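Local atomic coordinates of protein PTHB1 (Homo sapiens, PDB entry 4YD8), a protein that forms part of the BBSome, a coat complex thought to sort specific membrane proteins to primary cilia, and contributes an N-terminal seven-bladed beta-propeller. Residues G40-I44 with G340-L345; G88-S92 with E169-Y173; A174-F178 with L214-A220; F265-E269 with P291-P296. All coordinates share one frame; numbering follows the deposited sequence. Where two conformers were deposited one is given.

All four contacts join neighbouring blades of the seven-bladed propeller, at different points round the ring. Contact 4 reaches strand 291-298 and contact 1 strand 334-342, at the two ends of a continuous sheet that spans two blades, and their centres are 24 Å apart. Contacts 2 and 3 share strand 172-178: the first uses the turn that leads into it and the second its later part, and they touch where E169 CG meets A174 CB at 3.7 Å. Contact 3 lies across the chain's centre from contact 1, with 39 Å between their centres. Contact 2 is the one near G145, a residue critical for protein stability, which is about 7 Å from the side chain of F90.

Contact 1: residues G40-I44 with G340-L345; sequences GQDKI and GCLHDL
The side chain of Q41 crosses that of D344 at about a right angle, Q41 CD 3.4 Å from D344 OD1, the planes of amide and carboxylate 57° apart. A bend at chi2 (-70°) brings this amide to the tight turn L342-L345, where Q41 OE1 accepts a hydrogen bond from D344 N (2.7 Å) from above the amide carbonyl plane. A water also donates to Q41 OE1 and makes a weak second link to H343 N. A long, flexible amide suits a loop that must reach a backbone N-H. The turn is of type I', and H343 and D344 both have the positive phi it requires.

D42 is held in two places. Its N donates to C341 O at 2.7 Å, while D42 OD2, approached from above the carboxylate plane, accepts C341 N at 2.9 Å in a fairly straight bond (163°). A short acid fits here because it can reach back to the strand edge beside its own backbone, and glycine at 340 leaves room for it: G340 CA lies 3.3 Å from D42 OD2. L342 reaches back, CD2 touching D42 O at 3.2 Å, and its other methyl meets I44 between the blades, where L31 and V350 also pack. K43 turns the other way: K43 NZ donates to Q41 O (2.8 Å) and forms a salt bridge with D35.

Segment 40-44 leads into strand 43-47 of the first blade, and strand 334-342 belongs to the last, which N-terminal strand 8-17 completes. This is the blade-to-blade packing of a beta-propeller where its ring closes.

Contact 2: residues G88-S92 with E169-Y173; sequences GKFVS and EQESY
Q170, which reaches across to K89, sits at the second position of a type II' turn with positive phi (52°), a backbone unusual for anything but glycine. From there the side chain runs out straight beyond CG (chi2 -179°) and lies along the F90 peptide, Q170 CB being 3.4 Å from F90 O. Its amide then spans the loop: Q170 NE2 donates to K89 O at 2.9 Å with the acceptor close to the plane of the amide, and Q170 OE1 rests 3.2 Å from S92 CB. Glutamine suits the place because its N-H reaches the carbonyl of K89, the centre of an inverse gamma turn.

The turn E169-S172 joins the last two strands of one propeller blade, and segment 88-92 leaves strand 84-88 of the blade before it, so the contact stitches loops of adjacent blades. H133, from the outermost strand of that preceding blade, also binds Q170 O.

E171 supplies the second grip. Bent at chi2 (82°), its carboxylate meets S92 with both oxygens: E171 OE2 takes S92 N at 3.1 Å through its syn lone pair, while S92 OG donates to E171 OE1 at 2.9 Å from above the carboxylate plane. Two bonds to one small residue should fix the rotation of the carboxylate, and serine can offer both donors at once. V91 passes E171 at a slant, V91 CG1 3.7 Å from E171 OE2. The F90 ring is buried, edge-to-face with Y144.

Contact 3: residues A174-F178 with L214-A220; sequences AFGRF and LAFATDA
The outermost strand of one propeller blade, 172-178, here meets the end of helix 211-216, which follows strand 205-210 of the neighbouring blade, and the turn A217-A220 beyond it. R177 does most of the joining. Bent at chi2 (-74°), it slides past the L214 side chain in the opposite direction, with R177 CB 3.5 Å from L214 CD2, and presents its guanidinium to the carbonyls at the helix end. R177 NE donates to L214 O at 2.7 Å, nearly along the C=O axis, and R177 NH2 donates to A215 O at 2.9 Å. Both acceptors lie in the guanidinium plane, whereas NH1 turns back to G176 O of its own strand. Arginine suits the place because one rigid group can satisfy several carbonyls, and its charge probably gains from the negative end of the helix dipole.

The flat group is also sandwiched: T218 CA lies over one face and F175 CD1 over the other. F175 and A174 together form a classic beta bulge opposite V167. The F175 ring in turn takes A215 CA over a face, a CH-pi contact with 4.0 Å from that carbon to the ring centroid. Alanine at 215 keeps the helix close enough for this.

At the far end of the turn the small A220 lies against the arginine chain, and F178 N donates to A220 O at 2.9 Å in an almost straight bond, 178° at the hydrogen.

Contact 4: residues F265-E269 with P291-P296; sequences FVLGE and PSCFLP
Two CH-pi contacts carry this interface. L267 CB sits squarely over the F294 ring, 3.6 Å from its centroid and only 4° off the normal, while P296 CG lies over the F265 ring at 4.0 Å from the centroid. The F294 ring is sandwiched, since P296 CD covers its other face. F265 takes part at the ring's rim as well: F265 O approaches the edge of the F294 ring, near its plane and 3.7 Å from F294 CZ, where the aromatic hydrogens are slightly positive.

Other apolar contacts fill in around the rings. L267 sends CD1 to P291 CB at 3.8 Å and CD2 over the C293 backbone because its chi1 of -176° swings CG clear of the main-chain nitrogen. F265 CB meets F294 CE2 at 3.7 Å.

The strands involved belong to successive blades of the propeller. Segments 265-268 and 291-296 run nearly antiparallel (169°), their axes 8.1 Å apart at closest, so they pack through side chains as members of different sheets. Bulky leucine and phenylalanine bridge that gap, and rigid prolines offer compact hydrocarbon at each end of 291-296. S292 and C293 form a classic beta bulge opposite G310, their side chains pointing away from 265-269; S292 OG hydrogen-bonds to P334 O.

Backbone carbonyls make the remaining contacts. P291 lays its ring against the end of the first strand, P291 CG 3.3 Å from G268 O and P291 CD 3.4 Å from E269 O, carbon-to-oxygen approaches rather than hydrogen bonds of the usual kind.

Contact 1: residues G40-I44 with G340-L345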
loop_
_atom_site.group_PDB
_atom_site.type_symbol
_atom_site.label_atom_id
_atom_site.label_comp_id
_atom_site.label_asym_id
_atom_site.label_seq_id
_atom_site.Cartn_x
_atom_site.Cartn_y
_atom_site.Cartn_z
ATOM N N GLY A 40 -5.915 -17.869 6.761
ATOM C CA GLY A 40 -5.294 -17.045 5.736
ATOM C C GLY A 40 -6.096 -15.832 5.282
ATOM O O GLY A 40 -5.784 -15.219 4.265
ATOM N N GLN A 41 -7.130 -15.473 6.029
ATOM C CA GLN A 41 -7.941 -14.307 5.678
ATOM C C GLN A 41 -7.240 -12.983 5.962
ATOM O O GLN A 41 -6.579 -12.826 6.994
ATOM C CB GLN A 41 -9.268 -14.350 6.437
ATOM C CG GLN A 41 -10.098 -15.552 6.079
ATOM C CD GLN A 41 -10.622 -15.438 4.677
ATOM O OE1 GLN A 41 -11.425 -14.550 4.379
ATOM N NE2 GLN A 41 -10.153 -16.310 3.794
ATOM N N ASP A 42 -7.405 -12.008 5.069
ATOM C CA ASP A 42 -6.897 -10.672 5.366
ATOM C C ASP A 42 -7.758 -9.982 6.414
ATOM O O ASP A 42 -8.912 -10.348 6.627
ATOM C CB ASP A 42 -6.841 -9.798 4.109
ATOM C CG ASP A 42 -5.784 -10.262 3.140
ATOM O OD1 ASP A 42 -4.704 -10.684 3.621
ATOM O OD2 ASP A 42 -6.033 -10.208 1.916
ATOM N N LYS A 43 -7.173 -8.999 7.079
ATOM C CA LYS A 43 -7.941 -8.054 7.880
ATOM C C LYS A 43 -7.701 -6.680 7.282
ATOM O O LYS A 43 -6.689 -6.474 6.623
ATOM C CB LYS A 43 -7.526 -8.072 9.350
ATOM C CG LYS A 43 -8.031 -9.294 10.104
ATOM C CD LYS A 43 -7.189 -10.509 9.797
ATOM C CE LYS A 43 -7.887 -11.787 10.240
ATOM N NZ LYS A 43 -7.096 -12.947 9.774
ATOM N N ILE A 44 -8.631 -5.756 7.500
ATOM C CA ILE A 44 -8.453 -4.385 7.029
ATOM C C ILE A 44 -7.800 -3.592 8.154
ATOM O O ILE A 44 -8.326 -3.554 9.275
ATOM C CB ILE A 44 -9.780 -3.724 6.649
ATOM C CG1 ILE A 44 -10.533 -4.553 5.606
ATOM C CG2 ILE A 44 -9.566 -2.312 6.127
ATOM C CD1 ILE A 44 -11.941 -4.053 5.405
ATOM N N GLY A 340 -8.065 -8.272 -1.671
ATOM C CA GLY A 340 -7.599 -9.335 -0.803
ATOM C C GLY A 340 -8.641 -10.368 -0.503
ATOM O O GLY A 340 -9.683 -10.438 -1.159
ATOM N N CYS A 341 -8.351 -11.180 0.505
ATOM C CA CYS A 341 -9.225 -12.276 0.875
ATOM C C CYS A 341 -10.009 -11.953 2.141
ATOM O O CYS A 341 -9.442 -11.881 3.242
ATOM C CB CYS A 341 -8.410 -13.554 1.067
ATOM S SG CYS A 341 -9.401 -14.988 1.466
ATOM N N LEU A 342 -11.311 -11.759 1.977
ATOM C CA LEU A 342 -12.208 -11.390 3.061
ATOM C C LEU A 342 -13.459 -12.219 2.926
ATOM O O LEU A 342 -13.812 -12.593 1.814
ATOM C CB LEU A 342 -12.560 -9.906 3.003
ATOM C CG LEU A 342 -11.369 -8.934 3.046
ATOM C CD1 LEU A 342 -11.816 -7.548 2.650
ATOM C CD2 LEU A 342 -10.799 -8.901 4.446
ATOM N N HIS A 343 -14.105 -12.521 4.047
ATOM C CA HIS A 343 -15.346 -13.296 4.030
ATOM C C HIS A 343 -15.119 -14.628 3.305
ATOM O O HIS A 343 -16.015 -15.159 2.641
ATOM C CB HIS A 343 -16.471 -12.468 3.376
ATOM C CG HIS A 343 -17.825 -13.111 3.431
ATOM N ND1 HIS A 343 -18.319 -13.724 4.565
ATOM C CD2 HIS A 343 -18.793 -13.231 2.488
ATOM C CE1 HIS A 343 -19.531 -14.194 4.316
ATOM N NE2 HIS A 343 -19.841 -13.908 3.067
ATOM N N ASP A 344 -13.896 -15.142 3.433
ATOM C CA ASP A 344 -13.477 -16.415 2.848
ATOM C C ASP A 344 -13.566 -16.441 1.333
ATOM O O ASP A 344 -13.701 -17.508 0.732
ATOM C CB ASP A 344 -14.303 -17.566 3.427
ATOM C CG ASP A 344 -14.254 -17.601 4.938
ATOM O OD1 ASP A 344 -13.140 -17.507 5.501
ATOM O OD2 ASP A 344 -15.329 -17.704 5.565
ATOM N N LEU A 345 -13.476 -15.262 0.731
ATOM C CA LEU A 345 -13.540 -15.080 -0.713
ATOM C C LEU A 345 -12.316 -14.336 -1.195
ATOM O O LEU A 345 -11.865 -13.408 -0.528
ATOM C CB LEU A 345 -14.802 -14.298 -1.092
ATOM C CG LEU A 345 -16.100 -15.030 -0.777
ATOM C CD1 LEU A 345 -17.270 -14.068 -0.777
ATOM C CD2 LEU A 345 -16.311 -16.133 -1.781
HETATM O O HOH W 1 -12.466 -13.569 6.694
#

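Contact 2: residues G88-S92 with E169-Y173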
loop_
_atom_site.group_PDB
_atom_site.type_symbol
_atom_site.label_atom_id
_atom_site.label_comp_id
_atom_site.label_asym_id
_atom_site.label_seq_id
_atom_site.Cartn_x
_atom_site.Cartn_y
_atom_site.Cartn_z
ATOM N N GLY A 88 4.433 -6.865 7.741
ATOM C CA GLY A 88 5.548 -7.617 7.219
ATOM C C GLY A 88 6.331 -8.315 8.311
ATOM O O GLY A 88 5.963 -8.277 9.489
ATOM N N LYS A 89 7.429 -8.943 7.920
ATOM C CA LYS A 89 8.228 -9.713 8.872
ATOM C C LYS A 89 9.244 -8.809 9.584
ATOM O O LYS A 89 10.449 -8.922 9.359
ATOM C CB LYS A 89 8.946 -10.871 8.164
ATOM C CG LYS A 89 7.982 -11.865 7.490
ATOM C CD LYS A 89 8.732 -12.841 6.596
ATOM C CE LYS A 89 7.752 -13.762 5.863
ATOM N NZ LYS A 89 8.485 -14.854 5.171
ATOM N N PHE A 90 8.736 -7.946 10.457
ATOM C CA PHE A 90 9.516 -6.846 11.009
ATOM C C PHE A 90 10.217 -7.201 12.325
ATOM O O PHE A 90 10.898 -6.352 12.908
ATOM C CB PHE A 90 8.610 -5.635 11.234
ATOM C CG PHE A 90 7.923 -5.142 9.994
ATOM C CD1 PHE A 90 8.605 -5.068 8.779
ATOM C CD2 PHE A 90 6.596 -4.750 10.041
ATOM C CE1 PHE A 90 7.964 -4.598 7.627
ATOM C CE2 PHE A 90 5.941 -4.271 8.888
ATOM C CZ PHE A 90 6.627 -4.199 7.691
ATOM N N VAL A 91 10.051 -8.441 12.801
ATOM C CA VAL A 91 10.655 -8.840 14.082
ATOM C C VAL A 91 11.688 -9.952 13.887
ATOM O O VAL A 91 11.415 -10.967 13.246
ATOM C CB VAL A 91 9.565 -9.275 15.094
ATOM C CG1 VAL A 91 10.185 -9.877 16.386
ATOM C CG2 VAL A 91 8.643 -8.087 15.397
ATOM N N SER A 92 12.893 -9.751 14.414
ATOM C CA SER A 92 13.955 -10.724 14.193
ATOM C C SER A 92 13.639 -12.040 14.917
ATOM O O SER A 92 13.037 -12.041 15.981
ATOM C CB SER A 92 15.304 -10.169 14.650
ATOM O OG SER A 92 15.290 -9.886 16.036
ATOM N N GLU A 169 17.121 -2.154 10.214
ATOM C CA GLU A 169 17.215 -3.600 10.181
ATOM C C GLU A 169 16.435 -4.134 11.377
ATOM O O GLU A 169 17.011 -4.435 12.424
ATOM C CB GLU A 169 18.683 -4.047 10.199
ATOM C CG GLU A 169 19.458 -3.615 8.958
ATOM C CD GLU A 169 20.923 -4.029 8.988
ATOM O OE1 GLU A 169 21.420 -4.415 10.066
ATOM O OE2 GLU A 169 21.577 -3.970 7.926
ATOM N N GLN A 170 15.116 -4.197 11.213
ATOM C CA GLN A 170 14.197 -4.600 12.271
ATOM C C GLN A 170 14.464 -3.766 13.533
ATOM O O GLN A 170 14.292 -2.549 13.494
ATOM C CB GLN A 170 14.302 -6.117 12.496
ATOM C CG GLN A 170 13.963 -6.863 11.174
ATOM C CD GLN A 170 14.002 -8.380 11.267
ATOM O OE1 GLN A 170 14.993 -8.965 11.702
ATOM N NE2 GLN A 170 12.921 -9.029 10.817
ATOM N N GLU A 171 14.889 -4.396 14.634
ATOM C CA GLU A 171 15.069 -3.681 15.902
ATOM C C GLU A 171 16.208 -2.656 15.904
ATOM O O GLU A 171 16.350 -1.908 16.867
ATOM C CB GLU A 171 15.336 -4.665 17.060
ATOM C CG GLU A 171 14.152 -5.584 17.412
ATOM C CD GLU A 171 14.060 -6.806 16.501
ATOM O OE1 GLU A 171 15.022 -7.050 15.745
ATOM O OE2 GLU A 171 13.032 -7.520 16.545
ATOM N N SER A 172 17.045 -2.627 14.874
ATOM C CA SER A 172 18.170 -1.689 14.922
ATOM C C SER A 172 18.283 -0.786 13.697
ATOM O O SER A 172 17.987 -1.182 12.571
ATOM C CB SER A 172 19.489 -2.445 15.141
ATOM O OG SER A 172 19.653 -3.501 14.213
ATOM N N TYR A 173 18.707 0.452 13.942
ATOM C CA TYR A 173 18.948 1.409 12.873
ATOM C C TYR A 173 20.213 1.021 12.123
ATOM O O TYR A 173 21.239 0.754 12.741
ATOM C CB TYR A 173 19.078 2.820 13.443
ATOM C CG TYR A 173 19.325 3.890 12.415
ATOM C CD1 TYR A 173 18.443 4.089 11.365
ATOM C CD2 TYR A 173 20.435 4.730 12.510
ATOM C CE1 TYR A 173 18.663 5.084 10.427
ATOM C CE2 TYR A 173 20.664 5.720 11.576
ATOM C CZ TYR A 173 19.776 5.895 10.540
ATOM O OH TYR A 173 20.000 6.888 9.614
#

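Contact 3: residues A174-F178 with L214-A220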
loop_
_atom_site.group_PDB
_atom_site.type_symbol
_atom_site.label_atom_id
_atom_site.label_comp_id
_atom_site.label_asym_id
_atom_site.label_seq_id
_atom_site.Cartn_x
_atom_site.Cartn_y
_atom_site.Cartn_z
ATOM N N ALA A 174 20.144 0.995 10.797
ATOM C CA ALA A 174 21.295 0.618 9.983
ATOM C C ALA A 174 22.074 1.847 9.516
ATOM O O ALA A 174 23.216 2.049 9.905
ATOM C CB ALA A 174 20.845 -0.214 8.783
ATOM N N PHE A 175 21.449 2.677 8.690
ATOM C CA PHE A 175 22.125 3.853 8.154
ATOM C C PHE A 175 21.131 4.803 7.493
ATOM O O PHE A 175 19.956 4.463 7.308
ATOM C CB PHE A 175 23.200 3.449 7.136
ATOM C CG PHE A 175 22.657 2.669 5.965
ATOM C CD1 PHE A 175 22.086 3.321 4.882
ATOM C CD2 PHE A 175 22.704 1.284 5.956
ATOM C CE1 PHE A 175 21.572 2.606 3.807
ATOM C CE2 PHE A 175 22.194 0.563 4.885
ATOM C CZ PHE A 175 21.628 1.229 3.808
ATOM N N GLY A 176 21.618 5.984 7.127
ATOM C CA GLY A 176 20.813 6.961 6.407
ATOM C C GLY A 176 21.602 7.632 5.286
ATOM O O GLY A 176 22.786 7.928 5.445
ATOM N N ARG A 177 20.944 7.867 4.151
ATOM C CA ARG A 177 21.577 8.476 2.978
ATOM C C ARG A 177 20.675 9.530 2.365
ATOM O O ARG A 177 19.494 9.278 2.159
ATOM C CB ARG A 177 21.885 7.420 1.918
ATOM C CG ARG A 177 22.682 6.223 2.408
ATOM C CD ARG A 177 24.142 6.574 2.652
ATOM N NE ARG A 177 24.884 5.401 3.110
ATOM C CZ ARG A 177 25.371 5.245 4.338
ATOM N NH1 ARG A 177 25.218 6.197 5.253
ATOM N NH2 ARG A 177 26.030 4.136 4.644
ATOM N N PHE A 178 21.223 10.707 2.062
ATOM C CA PHE A 178 20.462 11.723 1.339
ATOM C C PHE A 178 20.398 11.442 -0.154
ATOM O O PHE A 178 21.422 11.190 -0.784
ATOM C CB PHE A 178 21.070 13.115 1.534
ATOM C CG PHE A 178 20.849 13.694 2.898
ATOM C CD1 PHE A 178 19.574 14.028 3.325
ATOM C CD2 PHE A 178 21.920 13.936 3.743
ATOM C CE1 PHE A 178 19.365 14.571 4.573
ATOM C CE2 PHE A 178 21.722 14.483 4.993
ATOM C CZ PHE A 178 20.446 14.804 5.413
ATOM N N LEU A 214 23.639 2.245 -1.961
ATOM C CA LEU A 214 23.192 3.047 -0.823
ATOM C C LEU A 214 23.961 2.705 0.442
ATOM O O LEU A 214 24.488 3.587 1.114
ATOM C CB LEU A 214 21.694 2.842 -0.576
ATOM C CG LEU A 214 20.814 3.850 -1.303
ATOM C CD1 LEU A 214 19.431 3.291 -1.484
ATOM C CD2 LEU A 214 20.754 5.129 -0.504
ATOM N N ALA A 215 24.014 1.413 0.755
ATOM C CA ALA A 215 24.673 0.932 1.959
ATOM C C ALA A 215 26.132 1.367 1.997
ATOM O O ALA A 215 26.633 1.786 3.042
ATOM C CB ALA A 215 24.574 -0.572 2.047
ATOM N N PHE A 216 26.808 1.287 0.854
ATOM C CA PHE A 216 28.253 1.528 0.827
ATOM C C PHE A 216 28.627 2.959 0.445
ATOM O O PHE A 216 29.805 3.299 0.446
ATOM C CB PHE A 216 28.922 0.551 -0.140
ATOM N N ALA A 217 27.640 3.793 0.125
ATOM C CA ALA A 217 27.891 5.208 -0.160
ATOM C C ALA A 217 27.953 5.996 1.135
ATOM O O ALA A 217 27.172 6.924 1.357
ATOM C CB ALA A 217 26.819 5.789 -1.080
ATOM N N THR A 218 28.920 5.638 1.970
ATOM C CA THR A 218 29.039 6.172 3.321
ATOM C C THR A 218 29.228 7.687 3.367
ATOM O O THR A 218 29.244 8.281 4.440
ATOM C CB THR A 218 30.214 5.509 4.055
ATOM O OG1 THR A 218 31.411 5.703 3.291
ATOM C CG2 THR A 218 29.963 4.015 4.218
ATOM N N ASP A 219 29.353 8.305 2.199
ATOM C CA ASP A 219 29.636 9.723 2.105
ATOM C C ASP A 219 28.396 10.534 1.716
ATOM O O ASP A 219 28.510 11.676 1.274
ATOM C CB ASP A 219 30.759 9.972 1.095
ATOM N N ALA A 220 27.213 9.950 1.889
ATOM C CA ALA A 220 25.962 10.654 1.605
ATOM C C ALA A 220 25.107 10.823 2.866
ATOM O O ALA A 220 23.948 11.239 2.786
ATOM C CB ALA A 220 25.164 9.915 0.521
#

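Contact 4: residues F265-E269 with P291-P296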
loop_
_atom_site.group_PDB
_atom_site.type_symbol
_atom_site.label_atom_id
_atom_site.label_comp_id
_atom_site.label_asym_id
_atom_site.label_seq_id
_atom_site.Cartn_x
_atom_site.Cartn_y
_atom_site.Cartn_z
ATOM N N PHE A 265 5.244 -0.340 -11.710
ATOM C CA PHE A 265 4.117 0.455 -12.200
ATOM C C PHE A 265 4.167 1.842 -11.602
ATOM O O PHE A 265 4.407 1.991 -10.398
ATOM C CB PHE A 265 2.792 -0.225 -11.880
ATOM C CG PHE A 265 2.528 -1.421 -12.729
ATOM C CD1 PHE A 265 3.083 -2.649 -12.412
ATOM C CD2 PHE A 265 1.753 -1.311 -13.865
ATOM C CE1 PHE A 265 2.837 -3.757 -13.215
ATOM C CE2 PHE A 265 1.500 -2.412 -14.652
ATOM C CZ PHE A 265 2.058 -3.620 -14.333
ATOM N N VAL A 266 3.965 2.853 -12.451
ATOM C CA VAL A 266 3.927 4.234 -12.000
ATOM C C VAL A 266 2.601 4.880 -12.376
ATOM O O VAL A 266 2.178 4.858 -13.540
ATOM C CB VAL A 266 5.089 5.064 -12.583
ATOM C CG1 VAL A 266 5.040 6.491 -12.018
ATOM C CG2 VAL A 266 6.419 4.395 -12.231
ATOM N N LEU A 267 1.921 5.407 -11.366
ATOM C CA LEU A 267 0.715 6.187 -11.591
ATOM C C LEU A 267 1.068 7.664 -11.678
ATOM O O LEU A 267 1.370 8.281 -10.662
ATOM C CB LEU A 267 -0.298 5.982 -10.470
ATOM C CG LEU A 267 -1.637 6.705 -10.702
ATOM C CD1 LEU A 267 -2.360 6.115 -11.931
ATOM C CD2 LEU A 267 -2.532 6.622 -9.455
ATOM N N GLY A 268 1.021 8.225 -12.881
ATOM C CA GLY A 268 1.287 9.642 -13.061
ATOM C C GLY A 268 -0.006 10.433 -13.023
ATOM O O GLY A 268 -1.094 9.858 -12.984
ATOM N N GLU A 269 0.098 11.754 -13.031
ATOM C CA GLU A 269 -1.079 12.611 -13.063
ATOM C C GLU A 269 -1.819 12.495 -14.391
ATOM O O GLU A 269 -3.019 12.750 -14.464
ATOM C CB GLU A 269 -0.689 14.077 -12.814
ATOM C CG GLU A 269 -0.183 14.359 -11.406
ATOM C CD GLU A 269 0.115 15.832 -11.172
ATOM O OE1 GLU A 269 0.322 16.570 -12.159
ATOM O OE2 GLU A 269 0.138 16.255 -9.999
ATOM N N PRO A 291 -6.449 10.519 -12.215
ATOM C CA PRO A 291 -6.494 9.416 -11.246
ATOM C C PRO A 291 -6.322 9.884 -9.799
ATOM O O PRO A 291 -5.734 10.944 -9.536
ATOM C CB PRO A 291 -5.319 8.530 -11.670
ATOM C CG PRO A 291 -4.314 9.549 -12.251
ATOM C CD PRO A 291 -5.200 10.532 -12.997
ATOM N N SER A 292 -6.839 9.087 -8.870
ATOM C CA SER A 292 -6.633 9.336 -7.451
ATOM C C SER A 292 -5.771 8.246 -6.825
ATOM O O SER A 292 -5.034 8.516 -5.886
ATOM C CB SER A 292 -7.968 9.426 -6.723
ATOM O OG SER A 292 -8.724 8.254 -6.963
ATOM N N CYS A 293 -5.861 7.020 -7.336
ATOM C CA CYS A 293 -5.084 5.927 -6.768
ATOM C C CYS A 293 -5.084 4.731 -7.707
ATOM O O CYS A 293 -5.849 4.696 -8.674
ATOM C CB CYS A 293 -5.659 5.521 -5.407
ATOM S SG CYS A 293 -7.339 4.841 -5.559
ATOM N N PHE A 294 -4.255 3.730 -7.424
ATOM C CA PHE A 294 -4.224 2.545 -8.302
ATOM C C PHE A 294 -3.659 1.320 -7.600
ATOM O O PHE A 294 -3.139 1.414 -6.480
ATOM C CB PHE A 294 -3.478 2.949 -9.603
ATOM C CG PHE A 294 -1.971 2.733 -9.614
ATOM C CD1 PHE A 294 -1.193 2.924 -8.466
ATOM C CD2 PHE A 294 -1.348 2.248 -10.765
ATOM C CE1 PHE A 294 0.207 2.718 -8.492
ATOM C CE2 PHE A 294 0.043 2.090 -10.818
ATOM C CZ PHE A 294 0.814 2.292 -9.677
ATOM N N LEU A 295 -3.824 0.166 -8.237
ATOM C CA LEU A 295 -3.306 -1.085 -7.720
ATOM C C LEU A 295 -3.246 -2.125 -8.832
ATOM O O LEU A 295 -4.283 -2.680 -9.212
ATOM C CB LEU A 295 -4.186 -1.625 -6.572
ATOM C CG LEU A 295 -3.608 -2.909 -5.969
ATOM C CD1 LEU A 295 -2.445 -2.569 -5.035
ATOM C CD2 LEU A 295 -4.671 -3.733 -5.260
ATOM N N PRO A 296 -2.036 -2.400 -9.357
ATOM C CA PRO A 296 -1.824 -3.599 -10.179
ATOM C C PRO A 296 -2.033 -4.810 -9.280
ATOM O O PRO A 296 -1.247 -4.959 -8.338
ATOM C CB PRO A 296 -0.354 -3.496 -10.628
ATOM C CG PRO A 296 0.072 -2.088 -10.280
ATOM C CD PRO A 296 -0.781 -1.669 -9.112
#